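Local coordinates for protein phosphoribosylaminoimidazole carboxylase, ATPase subunit (Thermus thermophilus, PDB 3AW8) that probably catalyses the ATP-dependent carboxylation of 5-aminoimidazole ribonucleotide with bicarbonate to N5-carboxyaminoimidazole ribonucleotide in purine biosynthesis, at residues R202-L210 / R358-E366; R297-E308 / G333-D344. All blocks are in the same frame, centred on the assembly; numbering follows the deposited sequence.

Contact 1 of 2, residues R202-L210 / R358-E366; sequences RHWGGILRL and RLVSELPWE. With AMP (adenosine monophosphate), chain C.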
loop_
_atom_site.group_PDB
_atom_site.type_symbol
_atom_site.label_atom_id
_atom_site.label_comp_id
_atom_site.label_asym_id
_atom_site.label_seq_id
_atom_site.Cartn_x
_atom_site.Cartn_y
_atom_site.Cartn_z
ATOM N N ARG A 202 -22.792 3.864 7.631
ATOM C CA ARG A 202 -24.138 4.083 7.137
ATOM C C ARG A 202 -24.497 3.004 6.151
ATOM O O ARG A 202 -23.787 2.789 5.169
ATOM C CB ARG A 202 -24.255 5.442 6.458
ATOM C CG ARG A 202 -23.974 6.590 7.381
ATOM C CD ARG A 202 -24.284 7.888 6.698
ATOM N NE ARG A 202 -24.010 9.010 7.581
ATOM C CZ ARG A 202 -24.045 10.277 7.192
ATOM N NH1 ARG A 202 -24.346 10.573 5.932
ATOM N NH2 ARG A 202 -23.772 11.239 8.061
ATOM N N HIS A 203 -25.606 2.332 6.415
ATOM C CA HIS A 203 -26.059 1.259 5.558
ATOM C C HIS A 203 -27.268 1.707 4.770
ATOM O O HIS A 203 -27.977 2.624 5.176
ATOM C CB HIS A 203 -26.427 0.042 6.403
ATOM C CG HIS A 203 -25.321 -0.424 7.297
ATOM N ND1 HIS A 203 -24.272 -1.195 6.844
ATOM C CD2 HIS A 203 -25.072 -0.179 8.605
ATOM C CE1 HIS A 203 -23.423 -1.403 7.835
ATOM N NE2 HIS A 203 -23.884 -0.797 8.914
ATOM N N TRP A 204 -27.493 1.048 3.643
ATOM C CA TRP A 204 -28.623 1.346 2.797
ATOM C C TRP A 204 -28.859 0.114 1.939
ATOM O O TRP A 204 -27.961 -0.332 1.218
ATOM C CB TRP A 204 -28.326 2.572 1.926
ATOM C CG TRP A 204 -29.534 3.146 1.227
ATOM C CD1 TRP A 204 -29.959 2.878 -0.048
ATOM C CD2 TRP A 204 -30.463 4.096 1.767
ATOM N NE1 TRP A 204 -31.093 3.607 -0.335
ATOM C CE2 TRP A 204 -31.424 4.362 0.761
ATOM C CE3 TRP A 204 -30.578 4.748 3.003
ATOM C CZ2 TRP A 204 -32.480 5.254 0.955
ATOM C CZ3 TRP A 204 -31.632 5.635 3.197
ATOM C CH2 TRP A 204 -32.568 5.880 2.176
ATOM N N GLY A 205 -30.066 -0.439 2.032
ATOM C CA GLY A 205 -30.393 -1.623 1.262
ATOM C C GLY A 205 -29.712 -2.847 1.849
ATOM O O GLY A 205 -29.512 -3.856 1.163
ATOM N N GLY A 206 -29.353 -2.744 3.126
ATOM C CA GLY A 206 -28.695 -3.837 3.805
ATOM C C GLY A 206 -27.225 -3.958 3.445
ATOM O O GLY A 206 -26.614 -5.009 3.684
ATOM N N ILE A 207 -26.649 -2.897 2.871
ATOM C CA ILE A 207 -25.236 -2.914 2.489
ATOM C C ILE A 207 -24.523 -1.674 3.002
ATOM O O ILE A 207 -25.044 -0.568 2.868
ATOM C CB ILE A 207 -25.060 -2.928 0.960
ATOM C CG1 ILE A 207 -25.977 -3.975 0.324
ATOM C CG2 ILE A 207 -23.611 -3.214 0.616
ATOM C CD1 ILE A 207 -25.900 -4.011 -1.198
ATOM N N LEU A 208 -23.341 -1.846 3.589
ATOM C CA LEU A 208 -22.570 -0.705 4.074
ATOM C C LEU A 208 -22.296 0.192 2.864
ATOM O O LEU A 208 -21.785 -0.271 1.838
ATOM C CB LEU A 208 -21.231 -1.154 4.675
ATOM C CG LEU A 208 -20.281 -0.007 5.048
ATOM C CD1 LEU A 208 -20.873 0.753 6.209
ATOM C CD2 LEU A 208 -18.905 -0.534 5.418
ATOM N N ARG A 209 -22.637 1.473 2.985
ATOM C CA ARG A 209 -22.437 2.416 1.891
ATOM C C ARG A 209 -21.362 3.439 2.184
ATOM O O ARG A 209 -20.609 3.808 1.293
ATOM C CB ARG A 209 -23.736 3.153 1.584
ATOM C CG ARG A 209 -24.884 2.244 1.240
ATOM C CD ARG A 209 -24.682 1.540 -0.090
ATOM N NE ARG A 209 -25.787 0.624 -0.352
ATOM C CZ ARG A 209 -26.074 0.115 -1.545
ATOM N NH1 ARG A 209 -25.337 0.430 -2.604
ATOM N NH2 ARG A 209 -27.106 -0.704 -1.682
ATOM N N LEU A 210 -21.277 3.881 3.432
ATOM C CA LEU A 210 -20.301 4.896 3.781
ATOM C C LEU A 210 -19.788 4.772 5.204
ATOM O O LEU A 210 -20.546 4.447 6.120
ATOM C CB LEU A 210 -20.931 6.281 3.607
ATOM C CG LEU A 210 -20.039 7.488 3.903
ATOM C CD1 LEU A 210 -19.295 7.876 2.630
ATOM C CD2 LEU A 210 -20.884 8.654 4.400
ATOM N N ARG A 358 -21.508 12.147 -6.583
ATOM C CA ARG A 358 -22.081 12.306 -7.916
ATOM C C ARG A 358 -21.595 11.195 -8.832
ATOM O O ARG A 358 -22.050 11.069 -9.975
ATOM C CB ARG A 358 -21.682 13.660 -8.509
ATOM C CG ARG A 358 -22.042 14.850 -7.637
ATOM C CD ARG A 358 -21.458 16.139 -8.192
ATOM N NE ARG A 358 -21.605 17.251 -7.257
ATOM C CZ ARG A 358 -20.857 18.351 -7.284
ATOM N NH1 ARG A 358 -19.909 18.494 -8.204
ATOM N NH2 ARG A 358 -21.041 19.301 -6.374
ATOM N N LEU A 359 -20.670 10.385 -8.323
ATOM C CA LEU A 359 -20.103 9.289 -9.095
ATOM C C LEU A 359 -20.616 7.920 -8.657
ATOM O O LEU A 359 -20.516 6.946 -9.403
ATOM C CB LEU A 359 -18.581 9.332 -8.992
ATOM C CG LEU A 359 -17.916 10.591 -9.558
ATOM C CD1 LEU A 359 -16.431 10.603 -9.218
ATOM C CD2 LEU A 359 -18.127 10.634 -11.068
ATOM N N VAL A 360 -21.180 7.856 -7.454
ATOM C CA VAL A 360 -21.691 6.603 -6.902
ATOM C C VAL A 360 -23.184 6.664 -6.613
ATOM O O VAL A 360 -23.665 7.623 -6.008
ATOM C CB VAL A 360 -20.978 6.260 -5.584
ATOM C CG1 VAL A 360 -21.540 4.987 -5.010
ATOM C CG2 VAL A 360 -19.490 6.130 -5.820
ATOM N N SER A 361 -23.913 5.632 -7.030
ATOM C CA SER A 361 -25.354 5.576 -6.796
ATOM C C SER A 361 -25.649 5.006 -5.408
ATOM O O SER A 361 -24.739 4.593 -4.695
ATOM C CB SER A 361 -26.037 4.720 -7.866
ATOM O OG SER A 361 -25.646 3.363 -7.764
ATOM N N GLU A 362 -26.923 4.987 -5.035
ATOM C CA GLU A 362 -27.356 4.478 -3.737
ATOM C C GLU A 362 -26.465 4.888 -2.570
ATOM O O GLU A 362 -26.270 4.108 -1.641
ATOM C CB GLU A 362 -27.451 2.954 -3.755
ATOM C CG GLU A 362 -28.485 2.383 -4.697
ATOM C CD GLU A 362 -28.498 0.862 -4.662
ATOM O OE1 GLU A 362 -27.428 0.251 -4.904
ATOM O OE2 GLU A 362 -29.573 0.275 -4.390
ATOM N N LEU A 363 -25.916 6.097 -2.614
ATOM C CA LEU A 363 -25.079 6.568 -1.516
ATOM C C LEU A 363 -25.889 7.567 -0.686
ATOM O O LEU A 363 -26.152 8.690 -1.126
ATOM C CB LEU A 363 -23.802 7.220 -2.052
ATOM C CG LEU A 363 -22.835 7.781 -1.001
ATOM C CD1 LEU A 363 -22.451 6.699 -0.013
ATOM C CD2 LEU A 363 -21.596 8.329 -1.684
ATOM N N PRO A 364 -26.307 7.158 0.528
ATOM C CA PRO A 364 -27.098 8.002 1.437
ATOM C C PRO A 364 -26.309 9.083 2.161
ATOM O O PRO A 364 -25.976 8.938 3.338
ATOM C CB PRO A 364 -27.703 6.989 2.407
ATOM C CG PRO A 364 -26.604 5.983 2.538
ATOM C CD PRO A 364 -26.135 5.805 1.094
ATOM N N TRP A 365 -26.018 10.170 1.461
ATOM C CA TRP A 365 -25.285 11.259 2.079
ATOM C C TRP A 365 -25.741 12.621 1.579
ATOM O O TRP A 365 -26.156 12.767 0.427
ATOM C CB TRP A 365 -23.793 11.104 1.818
ATOM C CG TRP A 365 -22.958 12.154 2.486
ATOM C CD1 TRP A 365 -22.594 12.209 3.804
ATOM C CD2 TRP A 365 -22.397 13.308 1.866
ATOM N NE1 TRP A 365 -21.835 13.330 4.040
ATOM C CE2 TRP A 365 -21.700 14.024 2.867
ATOM C CE3 TRP A 365 -22.415 13.811 0.558
ATOM C CZ2 TRP A 365 -21.025 15.218 2.601
ATOM C CZ3 TRP A 365 -21.744 14.998 0.291
ATOM C CH2 TRP A 365 -21.057 15.690 1.310
ATOM N N GLU A 366 -25.667 13.614 2.459
ATOM C CA GLU A 366 -26.050 14.971 2.110
ATOM C C GLU A 366 -25.016 15.960 2.650
ATOM O O GLU A 366 -24.453 16.720 1.833
ATOM C CB GLU A 366 -27.435 15.296 2.675
ATOM C CG GLU A 366 -28.439 15.739 1.611
ATOM C CD GLU A 366 -29.336 14.610 1.118
ATOM O OE1 GLU A 366 -30.278 14.242 1.855
ATOM O OE2 GLU A 366 -29.101 14.093 -0.000
HETATM P P AMP C . -27.399 -7.459 9.636
HETATM O O1P AMP C . -25.968 -7.280 9.272
HETATM O O2P AMP C . -27.573 -7.293 11.235
HETATM O O3P AMP C . -27.886 -8.926 9.188
HETATM O "O5'" AMP C . -28.306 -6.350 8.867
HETATM C "C5'" AMP C . -27.898 -5.039 9.302
HETATM C "C4'" AMP C . -28.916 -3.990 8.814
HETATM O "O4'" AMP C . -30.226 -4.184 9.442
HETATM C "C3'" AMP C . -28.460 -2.558 9.149
HETATM O "O3'" AMP C . -28.719 -1.680 8.046
HETATM C "C2'" AMP C . -29.254 -2.174 10.406
HETATM O "O2'" AMP C . -29.616 -0.786 10.386
HETATM C "C1'" AMP C . -30.489 -3.103 10.400
HETATM N N9 AMP C . -30.735 -3.658 11.755
HETATM C C8 AMP C . -30.230 -4.827 12.267
HETATM N N7 AMP C . -30.649 -5.010 13.486
HETATM C C5 AMP C . -31.446 -3.984 13.843
HETATM C C6 AMP C . -32.175 -3.638 15.014
HETATM N N6 AMP C . -32.150 -4.461 16.127
HETATM N N1 AMP C . -32.892 -2.491 15.020
HETATM C C2 AMP C . -32.930 -1.680 13.952
HETATM N N3 AMP C . -32.259 -1.971 12.833
HETATM C C4 AMP C . -31.515 -3.094 12.735
#
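Pro364 fits against Arg209 and Trp204 where the C-terminal tail lies across a beta hairpin of the ATP-grasp fold. The hairpin carries a classic beta bulge, Arg209 and Leu210 both facing Arg202, and Pro364 is the centre of an inverse gamma turn. Arg209 and Leu210 form the buried part: Pro364 CD sits 3.6 Å from Arg209 CB, the two side chains crossing at about a right angle. Leu363 CD1 lies 3.9 Å from Leu210 CB, and Leu210 CD2 lies 4.0 Å from Trp365 CD1. On the helix side, Leu353 of helix 346-357 touches both Leu210 and Trp365.

The solvent side holds exposed residues and weak polar bonds. Trp204 and Pro364 run alongside in opposite senses, Trp204 CE3 3.7 Å from Pro364 CB. Arg202 NH1 makes only a weak bond to Pro364 O, while its NE forms a salt bridge with Glu200. Glu362, exposed like Trp204, lays its CB over one face of the Arg209 guanidinium and bridges to it through OE1, 3.1 Å from Arg209 NH1, in a bent, weak bond. A bend at chi2 (-68°) turns this guanidinium back on its own hairpin, where Arg209 NE (2.8 Å) and Arg209 NH2 (3.0 Å) both grip Trp204 O side-on.

Contact 2 of 2, residues R297-E308 / G333-D344; sequences RGQSAMVNLIGE and GRKVGHITLRRD
Met302 and His338 are diagonal neighbours on one face of the sheet, their side chains crossing at about a right angle, with Met302 SD 4.8 Å from the centroid of the His338 ring and oblique to it. Asn304, paired with His338, turns its amide plane 74° from that ring; its ND2 goes to Leu208 O, while His338 ND1 bonds Tyr326 OH and the ring stacks on His324. Further along the same face, Ile306 and Lys335 extend together, Ile306 CD1 against Lys335 CG.

On the opposite face the middle of the pair is apolar: Ala301, Val303, Leu305, Ile339 and Leu341. Val303 CG2 meets Ile339 CB at 3.9 Å, and Leu305 crosses Ile339 at a slant, Leu305 CD2 3.9 Å from Ile339 CG1. Helix 346-357 packs on Ala301 through Leu349 and Leu353.

At the far end Arg342, its CG anti to the backbone N (chi1 -165°) and its chain bent at chi3, brings NH1 to 3.2 Å from Arg297 O, well above the carbonyl plane; NH2 makes a salt bridge to Glu275 of the second subunit. A leucine here would probably leave that glutamate without this mate across the dimer interface and Arg297 O without its side-chain donor.

Backbone bonds such as Leu341 N to Ala301 O (2.9 Å) join the strands, an antiparallel pair interrupted by a classic beta bulge, Val336 and Gly337 both facing Leu305.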
loop_
_atom_site.group_PDB
_atom_site.type_symbol
_atom_site.label_atom_id
_atom_site.label_comp_id
_atom_site.label_asym_id
_atom_site.label_seq_id
_atom_site.Cartn_x
_atom_site.Cartn_y
_atom_site.Cartn_z
ATOM N N ARG A 297 -4.861 9.585 10.401
ATOM C CA ARG A 297 -4.202 10.615 9.614
ATOM C C ARG A 297 -5.331 11.491 9.102
ATOM O O ARG A 297 -5.955 11.182 8.082
ATOM C CB ARG A 297 -3.451 10.014 8.423
ATOM C CG ARG A 297 -2.192 9.230 8.772
ATOM C CD ARG A 297 -1.626 8.583 7.518
ATOM N NE ARG A 297 -0.483 7.711 7.778
ATOM C CZ ARG A 297 -0.031 6.808 6.911
ATOM N NH1 ARG A 297 1.016 6.055 7.217
ATOM N NH2 ARG A 297 -0.638 6.644 5.739
ATOM N N GLY A 298 -5.612 12.565 9.831
ATOM C CA GLY A 298 -6.677 13.461 9.425
ATOM C C GLY A 298 -8.048 12.825 9.519
ATOM O O GLY A 298 -8.385 12.207 10.527
ATOM N N GLN A 299 -8.837 12.978 8.462
ATOM C CA GLN A 299 -10.189 12.438 8.414
ATOM C C GLN A 299 -10.452 11.646 7.144
ATOM O O GLN A 299 -10.021 12.024 6.057
ATOM C CB GLN A 299 -11.205 13.567 8.490
ATOM C CG GLN A 299 -11.463 14.109 9.862
ATOM C CD GLN A 299 -12.403 15.285 9.792
ATOM O OE1 GLN A 299 -12.043 16.342 9.269
ATOM N NE2 GLN A 299 -13.626 15.108 10.294
ATOM N N SER A 300 -11.193 10.556 7.277
ATOM C CA SER A 300 -11.478 9.723 6.127
ATOM C C SER A 300 -12.948 9.441 5.930
ATOM O O SER A 300 -13.734 9.442 6.876
ATOM C CB SER A 300 -10.738 8.397 6.257
ATOM O OG SER A 300 -9.350 8.614 6.359
ATOM N N ALA A 301 -13.299 9.199 4.677
ATOM C CA ALA A 301 -14.649 8.858 4.289
ATOM C C ALA A 301 -14.443 7.652 3.382
ATOM O O ALA A 301 -13.724 7.726 2.378
ATOM C CB ALA A 301 -15.297 10.001 3.522
ATOM N N MET A 302 -15.061 6.540 3.754
ATOM C CA MET A 302 -14.940 5.300 3.005
ATOM C C MET A 302 -16.241 5.082 2.240
ATOM O O MET A 302 -17.290 4.894 2.855
ATOM C CB MET A 302 -14.695 4.157 4.009
ATOM C CG MET A 302 -14.142 2.844 3.455
ATOM S SD MET A 302 -15.292 1.887 2.457
ATOM C CE MET A 302 -16.658 1.654 3.635
ATOM N N VAL A 303 -16.203 5.128 0.913
ATOM C CA VAL A 303 -17.438 4.887 0.175
ATOM C C VAL A 303 -17.319 3.601 -0.642
ATOM O O VAL A 303 -16.435 3.460 -1.483
ATOM C CB VAL A 303 -17.859 6.111 -0.753
ATOM C CG1 VAL A 303 -17.467 7.422 -0.108
ATOM C CG2 VAL A 303 -17.251 6.000 -2.137
ATOM N N ASN A 304 -18.199 2.646 -0.364
ATOM C CA ASN A 304 -18.189 1.382 -1.082
ATOM C C ASN A 304 -18.646 1.534 -2.517
ATOM O O ASN A 304 -19.454 2.406 -2.836
ATOM C CB ASN A 304 -19.100 0.354 -0.406
ATOM C CG ASN A 304 -18.402 -0.416 0.695
ATOM O OD1 ASN A 304 -17.172 -0.446 0.768
ATOM N ND2 ASN A 304 -19.185 -1.059 1.551
ATOM N N LEU A 305 -18.112 0.672 -3.374
ATOM C CA LEU A 305 -18.463 0.625 -4.788
ATOM C C LEU A 305 -19.277 -0.660 -4.935
ATOM O O LEU A 305 -18.722 -1.760 -4.959
ATOM C CB LEU A 305 -17.194 0.570 -5.647
ATOM C CG LEU A 305 -16.644 1.856 -6.289
ATOM C CD1 LEU A 305 -17.260 3.111 -5.685
ATOM C CD2 LEU A 305 -15.139 1.868 -6.144
ATOM N N ILE A 306 -20.597 -0.516 -5.002
ATOM C CA ILE A 306 -21.499 -1.656 -5.113
ATOM C C ILE A 306 -22.074 -1.819 -6.517
ATOM O O ILE A 306 -22.612 -0.878 -7.087
ATOM C CB ILE A 306 -22.684 -1.520 -4.118
ATOM C CG1 ILE A 306 -22.160 -1.234 -2.708
ATOM C CG2 ILE A 306 -23.528 -2.790 -4.122
ATOM C CD1 ILE A 306 -21.292 -2.337 -2.141
ATOM N N GLY A 307 -21.948 -3.025 -7.056
ATOM C CA GLY A 307 -22.467 -3.359 -8.371
ATOM C C GLY A 307 -22.284 -2.424 -9.557
ATOM O O GLY A 307 -23.036 -2.519 -10.526
ATOM N N GLU A 308 -21.296 -1.541 -9.512
ATOM C CA GLU A 308 -21.073 -0.615 -10.613
ATOM C C GLU A 308 -19.605 -0.205 -10.622
ATOM O O GLU A 308 -18.938 -0.235 -9.589
ATOM C CB GLU A 308 -21.948 0.626 -10.427
ATOM C CG GLU A 308 -21.365 1.623 -9.427
ATOM C CD GLU A 308 -22.382 2.612 -8.868
ATOM O OE1 GLU A 308 -23.101 3.272 -9.658
ATOM O OE2 GLU A 308 -22.449 2.733 -7.625
ATOM N N GLY A 333 -25.429 -5.606 -6.684
ATOM C CA GLY A 333 -25.189 -5.715 -5.254
ATOM C C GLY A 333 -23.837 -6.258 -4.811
ATOM O O GLY A 333 -23.610 -6.460 -3.613
ATOM N N ARG A 334 -22.931 -6.474 -5.759
ATOM C CA ARG A 334 -21.620 -7.015 -5.439
ATOM C C ARG A 334 -20.605 -5.944 -5.052
ATOM O O ARG A 334 -20.550 -4.887 -5.665
ATOM C CB ARG A 334 -21.093 -7.814 -6.637
ATOM C CG ARG A 334 -19.842 -8.604 -6.342
ATOM C CD ARG A 334 -19.438 -9.500 -7.496
ATOM N NE ARG A 334 -18.555 -10.569 -7.029
ATOM C CZ ARG A 334 -17.816 -11.345 -7.817
ATOM N NH1 ARG A 334 -17.050 -12.288 -7.284
ATOM N NH2 ARG A 334 -17.825 -11.172 -9.134
ATOM N N LYS A 335 -19.807 -6.212 -4.025
ATOM C CA LYS A 335 -18.777 -5.260 -3.617
ATOM C C LYS A 335 -17.641 -5.419 -4.616
ATOM O O LYS A 335 -16.999 -6.473 -4.676
ATOM C CB LYS A 335 -18.287 -5.563 -2.200
ATOM C CG LYS A 335 -19.375 -5.412 -1.166
ATOM C CD LYS A 335 -18.836 -5.456 0.240
ATOM C CE LYS A 335 -19.960 -5.229 1.228
ATOM N NZ LYS A 335 -19.524 -5.451 2.632
ATOM N N VAL A 336 -17.403 -4.378 -5.411
ATOM C CA VAL A 336 -16.366 -4.430 -6.429
ATOM C C VAL A 336 -15.212 -3.483 -6.193
ATOM O O VAL A 336 -14.270 -3.444 -6.975
ATOM C CB VAL A 336 -16.956 -4.175 -7.832
ATOM C CG1 VAL A 336 -17.760 -5.375 -8.270
ATOM C CG2 VAL A 336 -17.843 -2.952 -7.812
ATOM N N GLY A 337 -15.279 -2.725 -5.107
ATOM C CA GLY A 337 -14.196 -1.817 -4.789
ATOM C C GLY A 337 -14.625 -0.833 -3.729
ATOM O O GLY A 337 -15.675 -0.986 -3.113
ATOM N N HIS A 338 -13.792 0.166 -3.485
ATOM C CA HIS A 338 -14.131 1.209 -2.545
ATOM C C HIS A 338 -13.226 2.419 -2.812
ATOM O O HIS A 338 -12.245 2.325 -3.553
ATOM C CB HIS A 338 -14.006 0.716 -1.093
ATOM C CG HIS A 338 -12.601 0.643 -0.584
ATOM N ND1 HIS A 338 -11.830 -0.498 -0.675
ATOM C CD2 HIS A 338 -11.832 1.566 0.040
ATOM C CE1 HIS A 338 -10.651 -0.274 -0.126
ATOM N NE2 HIS A 338 -10.627 0.971 0.315
ATOM N N ILE A 339 -13.578 3.555 -2.222
ATOM C CA ILE A 339 -12.812 4.779 -2.387
ATOM C C ILE A 339 -12.603 5.425 -1.033
ATOM O O ILE A 339 -13.562 5.699 -0.324
ATOM C CB ILE A 339 -13.563 5.809 -3.260
ATOM C CG1 ILE A 339 -13.833 5.236 -4.650
ATOM C CG2 ILE A 339 -12.752 7.097 -3.349
ATOM C CD1 ILE A 339 -14.735 6.112 -5.479
ATOM N N THR A 340 -11.354 5.668 -0.665
ATOM C CA THR A 340 -11.101 6.329 0.598
ATOM C C THR A 340 -10.625 7.744 0.351
ATOM O O THR A 340 -9.632 7.970 -0.336
ATOM C CB THR A 340 -10.067 5.595 1.445
ATOM O OG1 THR A 340 -10.647 4.382 1.944
ATOM C CG2 THR A 340 -9.632 6.474 2.623
ATOM N N LEU A 341 -11.372 8.692 0.907
ATOM C CA LEU A 341 -11.073 10.110 0.794
ATOM C C LEU A 341 -10.457 10.530 2.110
ATOM O O LEU A 341 -11.097 10.456 3.158
ATOM C CB LEU A 341 -12.362 10.892 0.542
ATOM C CG LEU A 341 -12.296 12.415 0.395
ATOM C CD1 LEU A 341 -11.387 12.808 -0.760
ATOM C CD2 LEU A 341 -13.703 12.941 0.164
ATOM N N ARG A 342 -9.203 10.953 2.062
ATOM C CA ARG A 342 -8.515 11.377 3.269
ATOM C C ARG A 342 -8.083 12.834 3.160
ATOM O O ARG A 342 -7.148 13.161 2.430
ATOM C CB ARG A 342 -7.290 10.496 3.508
ATOM C CG ARG A 342 -6.711 10.604 4.900
ATOM C CD ARG A 342 -5.258 10.205 4.893
ATOM N NE ARG A 342 -4.471 11.161 4.126
ATOM C CZ ARG A 342 -4.288 12.431 4.480
ATOM N NH1 ARG A 342 -4.835 12.896 5.596
ATOM N NH2 ARG A 342 -3.562 13.242 3.721
ATOM N N ARG A 343 -8.781 13.706 3.876
ATOM C CA ARG A 343 -8.459 15.128 3.886
ATOM C C ARG A 343 -8.014 15.471 5.305
ATOM O O ARG A 343 -8.074 14.621 6.196
ATOM C CB ARG A 343 -9.683 15.965 3.499
ATOM C CG ARG A 343 -10.286 15.641 2.133
ATOM C CD ARG A 343 -9.219 15.519 1.059
ATOM N NE ARG A 343 -8.251 16.607 1.140
ATOM C CZ ARG A 343 -7.062 16.609 0.539
ATOM N NH1 ARG A 343 -6.676 15.577 -0.200
ATOM N NH2 ARG A 343 -6.249 17.645 0.689
ATOM N N ASP A 344 -7.565 16.702 5.530
ATOM C CA ASP A 344 -7.122 17.077 6.872
ATOM C C ASP A 344 -8.027 18.089 7.565
ATOM O O ASP A 344 -7.649 18.676 8.577
ATOM C CB ASP A 344 -5.688 17.609 6.831
ATOM C CG ASP A 344 -4.705 16.583 6.298
ATOM O OD1 ASP A 344 -4.720 16.335 5.071
ATOM O OD2 ASP A 344 -3.930 16.018 7.103
#

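Overall arrangement
Contacts 1 and 2 both reach one large antiparallel sheet, their centres about 10 Å apart, and strand 207-213 of the first runs next to strand 299-306 of the second; the tail 358-366 packs on it without joining it. Asn304 is the seam: its N stands 3.1 Å from Arg209 O and its ND2 2.7 Å from Leu208 O. In sequence, contact 2 is nested within the loop that contact 1 closes, so the C-terminal tail returns to the hairpin after the second pair is complete. The nucleotide lies on the hairpin side, with His203 CB 3.3 Å from AMP O3'. The side chain of Lys335 stays about 9 Å from the AMP, while Arg342 faces the second subunit.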